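16L protein (Yaba-like disease virus, PDB 6TQP) probably inhibits apoptosis of the infected host cell as a poxviral Bcl-2-like protein that holds a bound peptide, presumably the death-promoting segment of a Bcl-2 relative. Local coordinates at residues N14-V19 and D139-I144; I20-N25 and K42-I47; E77-I82 and G117-M122. All blocks are in the same frame, centred on the assembly; numbering follows the deposited sequence.

Contact 1: residues N14-V19 and D139-I144; sequences NSIKNV and DLINFI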
loop_
_atom_site.group_PDB
_atom_site.type_symbol
_atom_site.label_atom_id
_atom_site.label_comp_id
_atom_site.label_asym_id
_atom_site.label_seq_id
_atom_site.Cartn_x
_atom_site.Cartn_y
_atom_site.Cartn_z
ATOM N N ASN A 14 -10.241 -4.803 -9.946
ATOM C CA ASN A 14 -10.319 -3.433 -10.436
ATOM C C ASN A 14 -10.781 -2.476 -9.341
ATOM O O ASN A 14 -10.274 -1.353 -9.236
ATOM C CB ASN A 14 -11.257 -3.379 -11.634
ATOM C CG ASN A 14 -11.336 -1.998 -12.244
ATOM O OD1 ASN A 14 -10.346 -1.475 -12.758
ATOM N ND2 ASN A 14 -12.520 -1.410 -12.209
ATOM N N SER A 15 -11.747 -2.896 -8.520
ATOM C CA SER A 15 -12.211 -2.046 -7.423
ATOM C C SER A 15 -11.061 -1.688 -6.494
ATOM O O SER A 15 -10.856 -0.515 -6.154
ATOM C CB SER A 15 -13.325 -2.746 -6.633
ATOM O OG SER A 15 -14.455 -3.021 -7.439
ATOM N N ILE A 16 -10.299 -2.696 -6.068
ATOM C CA ILE A 16 -9.178 -2.461 -5.165
ATOM C C ILE A 16 -8.123 -1.583 -5.827
ATOM O O ILE A 16 -7.580 -0.665 -5.201
ATOM C CB ILE A 16 -8.595 -3.810 -4.686
ATOM C CG1 ILE A 16 -9.542 -4.482 -3.694
ATOM C CG2 ILE A 16 -7.242 -3.631 -4.025
ATOM C CD1 ILE A 16 -9.818 -3.684 -2.438
ATOM N N LYS A 17 -7.794 -1.855 -7.091
ATOM C CA LYS A 17 -6.805 -1.029 -7.778
ATOM C C LYS A 17 -7.234 0.435 -7.782
ATOM O O LYS A 17 -6.436 1.332 -7.495
ATOM C CB LYS A 17 -6.595 -1.517 -9.209
ATOM C CG LYS A 17 -5.456 -0.795 -9.948
ATOM C CD LYS A 17 -5.555 -0.916 -11.460
ATOM C CE LYS A 17 -6.659 -0.040 -12.026
ATOM N NZ LYS A 17 -6.259 0.566 -13.319
ATOM N N ASN A 18 -8.496 0.689 -8.117
ATOM C CA ASN A 18 -8.990 2.063 -8.145
ATOM C C ASN A 18 -8.920 2.691 -6.768
ATOM O O ASN A 18 -8.558 3.868 -6.629
ATOM C CB ASN A 18 -10.421 2.092 -8.675
ATOM C CG ASN A 18 -10.481 1.895 -10.158
ATOM O OD1 ASN A 18 -9.480 2.083 -10.851
ATOM N ND2 ASN A 18 -11.651 1.532 -10.671
ATOM N N VAL A 19 -9.243 1.916 -5.731
ATOM C CA VAL A 19 -9.256 2.456 -4.374
ATOM C C VAL A 19 -7.846 2.849 -3.948
ATOM O O VAL A 19 -7.634 3.898 -3.325
ATOM C CB VAL A 19 -9.888 1.436 -3.402
ATOM C CG1 VAL A 19 -9.610 1.825 -1.953
ATOM C CG2 VAL A 19 -11.396 1.337 -3.639
ATOM N N ASP A 139 -9.563 -12.108 -1.067
ATOM C CA ASP A 139 -8.990 -12.332 0.257
ATOM C C ASP A 139 -8.776 -11.020 0.996
ATOM O O ASP A 139 -9.003 -10.939 2.207
ATOM C CB ASP A 139 -7.673 -13.094 0.139
ATOM C CG ASP A 139 -7.850 -14.456 -0.491
ATOM O OD1 ASP A 139 -8.939 -15.044 -0.319
ATOM O OD2 ASP A 139 -6.909 -14.930 -1.164
ATOM N N LEU A 140 -8.337 -9.978 0.290
ATOM C CA LEU A 140 -8.145 -8.693 0.950
ATOM C C LEU A 140 -9.484 -8.101 1.376
ATOM O O LEU A 140 -9.616 -7.571 2.484
ATOM C CB LEU A 140 -7.393 -7.734 0.027
ATOM C CG LEU A 140 -7.243 -6.283 0.485
ATOM C CD1 LEU A 140 -6.544 -6.203 1.833
ATOM C CD2 LEU A 140 -6.459 -5.530 -0.563
ATOM N N ILE A 141 -10.492 -8.191 0.510
ATOM C CA ILE A 141 -11.800 -7.647 0.848
ATOM C C ILE A 141 -12.371 -8.366 2.066
ATOM O O ILE A 141 -12.875 -7.733 3.002
ATOM C CB ILE A 141 -12.728 -7.732 -0.379
ATOM C CG1 ILE A 141 -12.241 -6.756 -1.467
ATOM C CG2 ILE A 141 -14.192 -7.430 0.012
ATOM C CD1 ILE A 141 -12.977 -6.859 -2.791
ATOM N N ASN A 142 -12.272 -9.697 2.096
ATOM C CA ASN A 142 -12.763 -10.445 3.251
ATOM C C ASN A 142 -12.053 -10.040 4.531
ATOM O O ASN A 142 -12.662 -10.031 5.606
ATOM C CB ASN A 142 -12.596 -11.949 3.021
ATOM C CG ASN A 142 -13.558 -12.485 1.990
ATOM O OD1 ASN A 142 -14.545 -11.830 1.649
ATOM N ND2 ASN A 142 -13.283 -13.684 1.492
ATOM N N PHE A 143 -10.770 -9.702 4.447
ATOM C CA PHE A 143 -10.035 -9.347 5.653
ATOM C C PHE A 143 -10.504 -8.009 6.207
ATOM O O PHE A 143 -10.645 -7.855 7.421
ATOM C CB PHE A 143 -8.537 -9.314 5.363
ATOM C CG PHE A 143 -7.700 -8.944 6.542
ATOM C CD1 PHE A 143 -7.455 -9.859 7.548
ATOM C CD2 PHE A 143 -7.157 -7.684 6.649
ATOM C CE1 PHE A 143 -6.679 -9.521 8.630
ATOM C CE2 PHE A 143 -6.383 -7.338 7.730
ATOM C CZ PHE A 143 -6.144 -8.252 8.721
ATOM N N ILE A 144 -10.749 -7.029 5.337
ATOM C CA ILE A 144 -11.103 -5.707 5.846
ATOM C C ILE A 144 -12.590 -5.618 6.169
ATOM O O ILE A 144 -12.985 -4.854 7.057
ATOM C CB ILE A 144 -10.670 -4.611 4.860
ATOM C CG1 ILE A 144 -11.362 -4.785 3.514
ATOM C CG2 ILE A 144 -9.156 -4.620 4.705
ATOM C CD1 ILE A 144 -11.008 -3.700 2.517
#
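Two helices pass with I16 and I141 facing each other, their CA atoms 8.4 Å apart, so the gap between backbones is bridged by side chains and no hydrogen bond crosses it. In the all-helical Bcl-2 fold of this viral protein, the pairing brings the first helix, 12-27, against the last, 137-148, although 119 residues separate the two segments. I16 does the work for its helix by splitting its two branches between consecutive residues of the other. With chi1 at -72°, CG1 of I16 lies beside the backbone N and CG2 is anti to it; that CG2 methyl meets the CD2 methyl of L140 at 4.0 Å. The longer branch bends at CG1 (chi2 -60°), which carries CD1 of I16 to 4.0 Å from CG1 of I141. The two isoleucine side chains run antiparallel, each passing along the other, whereas L140 lies at a slant to I16. All three touching residues are buried and every contact is apolar, at ordinary van der Waals spacing.

Other helices cover the surroundings. I16 also rests on S134 of helix 120-134, I141 on Y39 of helix 38-68, and L140 on P96 of helix 96-113. Polar neighbours on the first helix bond elsewhere: S15 OG pairs with S9 OG and N11 O, and N18 ND2 with E40 OE2. On helix 137-148, F143 stacks its ring on an aromatic side chain of the bound peptide; the last helix thus packs against the first through L140 and I141 and takes part in peptide contact through F143. Alongside the CD1 contact, the CG1 atoms of I16 and I141 approach to 4.2 Å.

Contact 2: residues I20-N25 and K42-I47; sequences IVFYIN and KLLNLI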
loop_
_atom_site.group_PDB
_atom_site.type_symbol
_atom_site.label_atom_id
_atom_site.label_comp_id
_atom_site.label_asym_id
_atom_site.label_seq_id
_atom_site.Cartn_x
_atom_site.Cartn_y
_atom_site.Cartn_z
ATOM N N ILE A 20 -6.854 2.024 -4.289
ATOM C CA ILE A 20 -5.488 2.291 -3.846
ATOM C C ILE A 20 -4.949 3.558 -4.508
ATOM O O ILE A 20 -4.357 4.419 -3.843
ATOM C CB ILE A 20 -4.597 1.073 -4.126
ATOM C CG1 ILE A 20 -5.042 -0.095 -3.232
ATOM C CG2 ILE A 20 -3.118 1.409 -3.867
ATOM C CD1 ILE A 20 -4.401 -1.418 -3.583
ATOM N N VAL A 21 -5.140 3.685 -5.819
ATOM C CA VAL A 21 -4.660 4.874 -6.522
ATOM C C VAL A 21 -5.329 6.115 -5.958
ATOM O O VAL A 21 -4.674 7.132 -5.704
ATOM C CB VAL A 21 -4.898 4.733 -8.035
ATOM C CG1 VAL A 21 -4.538 6.037 -8.775
ATOM C CG2 VAL A 21 -4.086 3.569 -8.569
ATOM N N PHE A 22 -6.644 6.046 -5.747
ATOM C CA PHE A 22 -7.370 7.171 -5.175
ATOM C C PHE A 22 -6.829 7.524 -3.797
ATOM O O PHE A 22 -6.585 8.698 -3.488
ATOM C CB PHE A 22 -8.854 6.829 -5.103
ATOM C CG PHE A 22 -9.715 7.961 -4.618
ATOM C CD1 PHE A 22 -9.877 8.190 -3.262
ATOM C CD2 PHE A 22 -10.371 8.783 -5.519
ATOM C CE1 PHE A 22 -10.675 9.228 -2.808
ATOM C CE2 PHE A 22 -11.169 9.827 -5.075
ATOM C CZ PHE A 22 -11.320 10.054 -3.720
ATOM N N TYR A 23 -6.618 6.509 -2.956
ATOM C CA TYR A 23 -6.155 6.744 -1.591
ATOM C C TYR A 23 -4.774 7.386 -1.581
ATOM O O TYR A 23 -4.543 8.398 -0.904
ATOM C CB TYR A 23 -6.135 5.421 -0.818
ATOM C CG TYR A 23 -5.665 5.586 0.609
ATOM C CD1 TYR A 23 -6.351 6.413 1.497
ATOM C CD2 TYR A 23 -4.530 4.943 1.065
ATOM C CE1 TYR A 23 -5.920 6.575 2.802
ATOM C CE2 TYR A 23 -4.094 5.096 2.367
ATOM C CZ TYR A 23 -4.793 5.901 3.233
ATOM O OH TYR A 23 -4.335 6.045 4.524
ATOM N N ILE A 24 -3.833 6.799 -2.322
ATOM C CA ILE A 24 -2.483 7.349 -2.387
ATOM C C ILE A 24 -2.515 8.794 -2.878
ATOM O O ILE A 24 -1.833 9.664 -2.323
ATOM C CB ILE A 24 -1.595 6.454 -3.273
ATOM C CG1 ILE A 24 -1.444 5.061 -2.643
ATOM C CG2 ILE A 24 -0.219 7.091 -3.493
ATOM C CD1 ILE A 24 -0.824 5.031 -1.253
ATOM N N ASN A 25 -3.305 9.079 -3.920
ATOM C CA ASN A 25 -3.398 10.456 -4.397
ATOM C C ASN A 25 -3.976 11.367 -3.324
ATOM O O ASN A 25 -3.554 12.521 -3.183
ATOM C CB ASN A 25 -4.245 10.535 -5.670
ATOM C CG ASN A 25 -3.550 9.932 -6.877
ATOM O OD1 ASN A 25 -2.323 9.783 -6.901
ATOM N ND2 ASN A 25 -4.330 9.581 -7.891
ATOM N N LYS A 42 -16.966 2.408 -0.324
ATOM C CA LYS A 42 -17.076 1.620 0.899
ATOM C C LYS A 42 -15.735 0.999 1.261
ATOM O O LYS A 42 -15.313 1.036 2.424
ATOM C CB LYS A 42 -18.139 0.535 0.731
ATOM C CG LYS A 42 -19.564 1.063 0.746
ATOM C CD LYS A 42 -20.553 -0.037 0.381
ATOM C CE LYS A 42 -21.994 0.448 0.446
ATOM N NZ LYS A 42 -22.410 0.733 1.853
ATOM N N LEU A 43 -15.038 0.453 0.268
ATOM C CA LEU A 43 -13.740 -0.157 0.523
ATOM C C LEU A 43 -12.719 0.887 0.938
ATOM O O LEU A 43 -11.860 0.622 1.787
ATOM C CB LEU A 43 -13.257 -0.888 -0.718
ATOM C CG LEU A 43 -14.121 -2.059 -1.194
ATOM C CD1 LEU A 43 -13.550 -2.619 -2.475
ATOM C CD2 LEU A 43 -14.238 -3.172 -0.154
ATOM N N LEU A 44 -12.782 2.068 0.326
ATOM C CA LEU A 44 -11.900 3.163 0.718
ATOM C C LEU A 44 -12.028 3.470 2.206
ATOM O O LEU A 44 -11.021 3.583 2.918
ATOM C CB LEU A 44 -12.214 4.412 -0.114
ATOM C CG LEU A 44 -11.441 5.655 0.348
ATOM C CD1 LEU A 44 -9.965 5.548 0.060
ATOM C CD2 LEU A 44 -12.043 6.914 -0.286
ATOM N N ASN A 45 -13.261 3.645 2.693
ATOM C CA ASN A 45 -13.453 3.975 4.103
ATOM C C ASN A 45 -12.823 2.922 5.011
ATOM O O ASN A 45 -12.245 3.255 6.049
ATOM C CB ASN A 45 -14.946 4.137 4.411
ATOM C CG ASN A 45 -15.543 5.363 3.732
ATOM O OD1 ASN A 45 -14.817 6.294 3.386
ATOM N ND2 ASN A 45 -16.863 5.370 3.541
ATOM N N LEU A 46 -12.897 1.649 4.627
ATOM C CA LEU A 46 -12.317 0.597 5.456
ATOM C C LEU A 46 -10.793 0.646 5.415
ATOM O O LEU A 46 -10.121 0.572 6.452
ATOM C CB LEU A 46 -12.821 -0.763 4.993
ATOM C CG LEU A 46 -14.329 -0.983 5.168
ATOM C CD1 LEU A 46 -14.748 -2.288 4.509
ATOM C CD2 LEU A 46 -14.731 -0.977 6.643
ATOM N N ILE A 47 -10.235 0.773 4.218
ATOM C CA ILE A 47 -8.784 0.759 4.056
ATOM C C ILE A 47 -8.164 1.993 4.693
ATOM O O ILE A 47 -7.082 1.931 5.290
ATOM C CB ILE A 47 -8.443 0.672 2.563
ATOM C CG1 ILE A 47 -8.685 -0.754 2.061
ATOM C CG2 ILE A 47 -7.010 1.139 2.293
ATOM C CD1 ILE A 47 -8.710 -0.865 0.567
#
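L44 puts one methyl against each of two consecutive aromatic residues, F22 and Y23, and so joins the first two helices of the Bcl-2 fold, 12-27 and 38-68. Its CD2 comes to 3.7 Å from CE1 of F22 and also lies beside CD1 of that ring. The other methyl, CD1 of L44, sits 3.9 Å from CB of Y23, where the side chain is just leaving its helix. L44 and F22 run at about a right angle to each other, while L44 meets Y23 more aslant. No hydrogen bond spans the pair; all three side chains are buried and the contact is wholly hydrophobic.

Behind this first layer, the torsions place the rings. F22 and Y23 both hold CG anti to the backbone N (chi1 -176° and -180°), but, being neighbours on a helix, they fan out to different parts of the protein. F22 heads for the connection between the two helices, packing on E32 and L36, while Y23 reaches helix 96-113, where it lies on I103 and S107. L44 also touches V19, one turn before Y23, and I47, a turn further along its own helix, turns its side chain to the same interface and packs on V19. On the next layer, I20 and I24 lean on helix 120-134, through A130 and I133 and through I126 respectively. The backbones are nearest at Y23 and L44, with CA atoms 7.2 Å apart, and there CD1 of L44 stands 4.0 Å from CD1 of the Y23 ring.

Contact 3: residues E77-I82 and G117-M122; sequences ENIKHI and GKNIPM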
loop_
_atom_site.group_PDB
_atom_site.type_symbol
_atom_site.label_atom_id
_atom_site.label_comp_id
_atom_site.label_asym_id
_atom_site.label_seq_id
_atom_site.Cartn_x
_atom_site.Cartn_y
_atom_site.Cartn_z
ATOM N N GLU A 77 15.725 5.420 -12.252
ATOM C CA GLU A 77 16.413 4.171 -11.925
ATOM C C GLU A 77 16.111 3.730 -10.501
ATOM O O GLU A 77 15.874 2.541 -10.246
ATOM C CB GLU A 77 17.925 4.326 -12.108
ATOM C CG GLU A 77 18.366 4.870 -13.469
ATOM C CD GLU A 77 18.459 6.390 -13.509
ATOM O OE1 GLU A 77 17.404 7.059 -13.500
ATOM O OE2 GLU A 77 19.592 6.917 -13.547
ATOM N N ASN A 78 16.121 4.669 -9.554
ATOM C CA ASN A 78 15.863 4.284 -8.175
ATOM C C ASN A 78 14.386 4.038 -7.915
ATOM O O ASN A 78 14.047 3.187 -7.081
ATOM C CB ASN A 78 16.382 5.342 -7.208
ATOM C CG ASN A 78 16.299 4.878 -5.773
ATOM O OD1 ASN A 78 16.913 3.878 -5.403
ATOM N ND2 ASN A 78 15.522 5.585 -4.963
ATOM N N ILE A 79 13.494 4.751 -8.606
ATOM C CA ILE A 79 12.068 4.462 -8.463
ATOM C C ILE A 79 11.761 3.050 -8.954
ATOM O O ILE A 79 10.959 2.322 -8.353
ATOM C CB ILE A 79 11.226 5.518 -9.202
ATOM C CG1 ILE A 79 11.209 6.820 -8.395
ATOM C CG2 ILE A 79 9.808 5.005 -9.426
ATOM C CD1 ILE A 79 10.627 7.996 -9.132
ATOM N N LYS A 80 12.375 2.648 -10.068
ATOM C CA LYS A 80 12.214 1.277 -10.540
ATOM C C LYS A 80 12.720 0.293 -9.493
ATOM O O LYS A 80 12.090 -0.737 -9.231
ATOM C CB LYS A 80 12.965 1.101 -11.862
ATOM C CG LYS A 80 12.433 0.008 -12.770
ATOM C CD LYS A 80 13.238 -1.263 -12.630
ATOM C CE LYS A 80 12.714 -2.346 -13.558
ATOM N NZ LYS A 80 13.406 -3.647 -13.350
ATOM N N HIS A 81 13.854 0.618 -8.874
ATOM C CA HIS A 81 14.417 -0.201 -7.805
ATOM C C HIS A 81 13.447 -0.323 -6.630
ATOM O O HIS A 81 13.252 -1.417 -6.083
ATOM C CB HIS A 81 15.745 0.423 -7.376
ATOM C CG HIS A 81 16.610 -0.465 -6.543
ATOM N ND1 HIS A 81 16.660 -1.832 -6.702
ATOM C CD2 HIS A 81 17.488 -0.167 -5.557
ATOM C CE1 HIS A 81 17.519 -2.339 -5.838
ATOM N NE2 HIS A 81 18.035 -1.350 -5.132
ATOM N N ILE A 82 12.819 0.786 -6.231
ATOM C CA ILE A 82 11.842 0.736 -5.140
ATOM C C ILE A 82 10.675 -0.166 -5.521
ATOM O O ILE A 82 10.223 -1.004 -4.728
ATOM C CB ILE A 82 11.355 2.155 -4.789
ATOM C CG1 ILE A 82 12.518 2.990 -4.255
ATOM C CG2 ILE A 82 10.212 2.101 -3.775
ATOM C CD1 ILE A 82 12.205 4.464 -4.113
ATOM N N GLY A 117 2.257 14.101 -8.709
ATOM C CA GLY A 117 1.609 13.662 -9.928
ATOM C C GLY A 117 2.443 13.812 -11.183
ATOM O O GLY A 117 2.117 13.187 -12.204
ATOM N N LYS A 118 3.511 14.608 -11.147
ATOM C CA LYS A 118 4.276 14.893 -12.354
ATOM C C LYS A 118 5.463 13.957 -12.556
ATOM O O LYS A 118 5.986 13.879 -13.672
ATOM C CB LYS A 118 4.755 16.353 -12.337
ATOM C CG LYS A 118 3.662 17.365 -12.719
ATOM C CD LYS A 118 4.225 18.743 -13.083
ATOM C CE LYS A 118 5.033 18.728 -14.382
ATOM N NZ LYS A 118 4.201 18.397 -15.574
ATOM N N ASN A 119 5.896 13.240 -11.526
ATOM C CA ASN A 119 6.979 12.274 -11.676
ATOM C C ASN A 119 6.381 11.008 -12.278
ATOM O O ASN A 119 5.835 10.168 -11.563
ATOM C CB ASN A 119 7.636 11.997 -10.332
ATOM C CG ASN A 119 8.825 11.082 -10.450
ATOM O OD1 ASN A 119 8.750 10.023 -11.074
ATOM N ND2 ASN A 119 9.940 11.485 -9.854
ATOM N N ILE A 120 6.471 10.870 -13.601
ATOM C CA ILE A 120 5.765 9.781 -14.278
ATOM C C ILE A 120 6.231 8.422 -13.788
ATOM O O ILE A 120 5.375 7.565 -13.492
ATOM C CB ILE A 120 5.889 9.946 -15.803
ATOM C CG1 ILE A 120 5.191 11.234 -16.275
ATOM C CG2 ILE A 120 5.340 8.721 -16.531
ATOM C CD1 ILE A 120 3.767 11.446 -15.757
ATOM N N PRO A 121 7.527 8.133 -13.673
ATOM C CA PRO A 121 7.935 6.847 -13.077
ATOM C C PRO A 121 7.283 6.569 -11.734
ATOM O O PRO A 121 6.916 5.421 -11.459
ATOM C CB PRO A 121 9.454 6.995 -12.958
ATOM C CG PRO A 121 9.811 7.922 -14.076
ATOM C CD PRO A 121 8.682 8.904 -14.172
ATOM N N MET A 122 7.118 7.589 -10.891
ATOM C CA MET A 122 6.459 7.379 -9.606
ATOM C C MET A 122 4.981 7.056 -9.795
ATOM O O MET A 122 4.440 6.181 -9.114
ATOM C CB MET A 122 6.642 8.612 -8.717
ATOM C CG MET A 122 6.157 8.436 -7.285
ATOM S SD MET A 122 6.952 7.052 -6.436
ATOM C CE MET A 122 6.015 7.015 -4.909
#
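I79 of helix 76-92 meets the chain where it leaves a turn and enters helix 120-134. The first residue of this stretch to touch I79 is N119. The CD1 methyl of I79 lies beside the side-chain amide of N119, 3.4 Å from its OD1 and 3.6 Å from its ND2; the methyl stands obliquely off the end of the amide that bears these two atoms, above its plane. The same amide caps the helix: with CG anti to the backbone N (chi1 -176°), N119 folds OD1 back to accept from M122 N at 2.9 Å. The N-H...O angle is 154°, but the donor stands 37° out of the carbonyl plane, above it. ND2 of N119 makes a weak hydrogen bond to T74 O, a slight link between the capping residue and the residues just before helix 76-92.

At I120, which opens the helix, the side chain sets off away from 77-82. In the Bcl-2 fold this junction sets the start of helix 120-134 against helix 76-92, whose H81 makes a hydrogen bond through ND1 to an acidic side chain of the bound peptide. P121 then turns back to I79: its carbonyl O is 3.6 Å from I79 CG2, and its CB packs on the same methyl at 4.1 Å. M122 contributes its near end, CB lying 4.1 Å from I79 CD1. Beyond CB, the M122 chain bends at chi2 and runs on to I109, V110 and N113 of helix 96-113 and to Y115.

Overall arrangement
Contacts 1 and 2 share helix 12-27 and touch directly, V19 CG1 lying 3.8 Å from both L44 CA and I47 CD1, so they form one continuous apolar layer. The first, second and last helices all meet one another there, I144 CD1 lying 3.8 Å from I47 CG1. Both are fully buried and purely hydrophobic, aliphatic in contact 1 and partly aromatic in contact 2. Contact 3 lies across the centre of the chain, its centre about 24 Å from that of contact 1 and 21 Å from that of contact 2. Partly buried, it mixes packing with a polar helix cap. Helix 120-134, which it starts, continues to the residues that back I16 and I20.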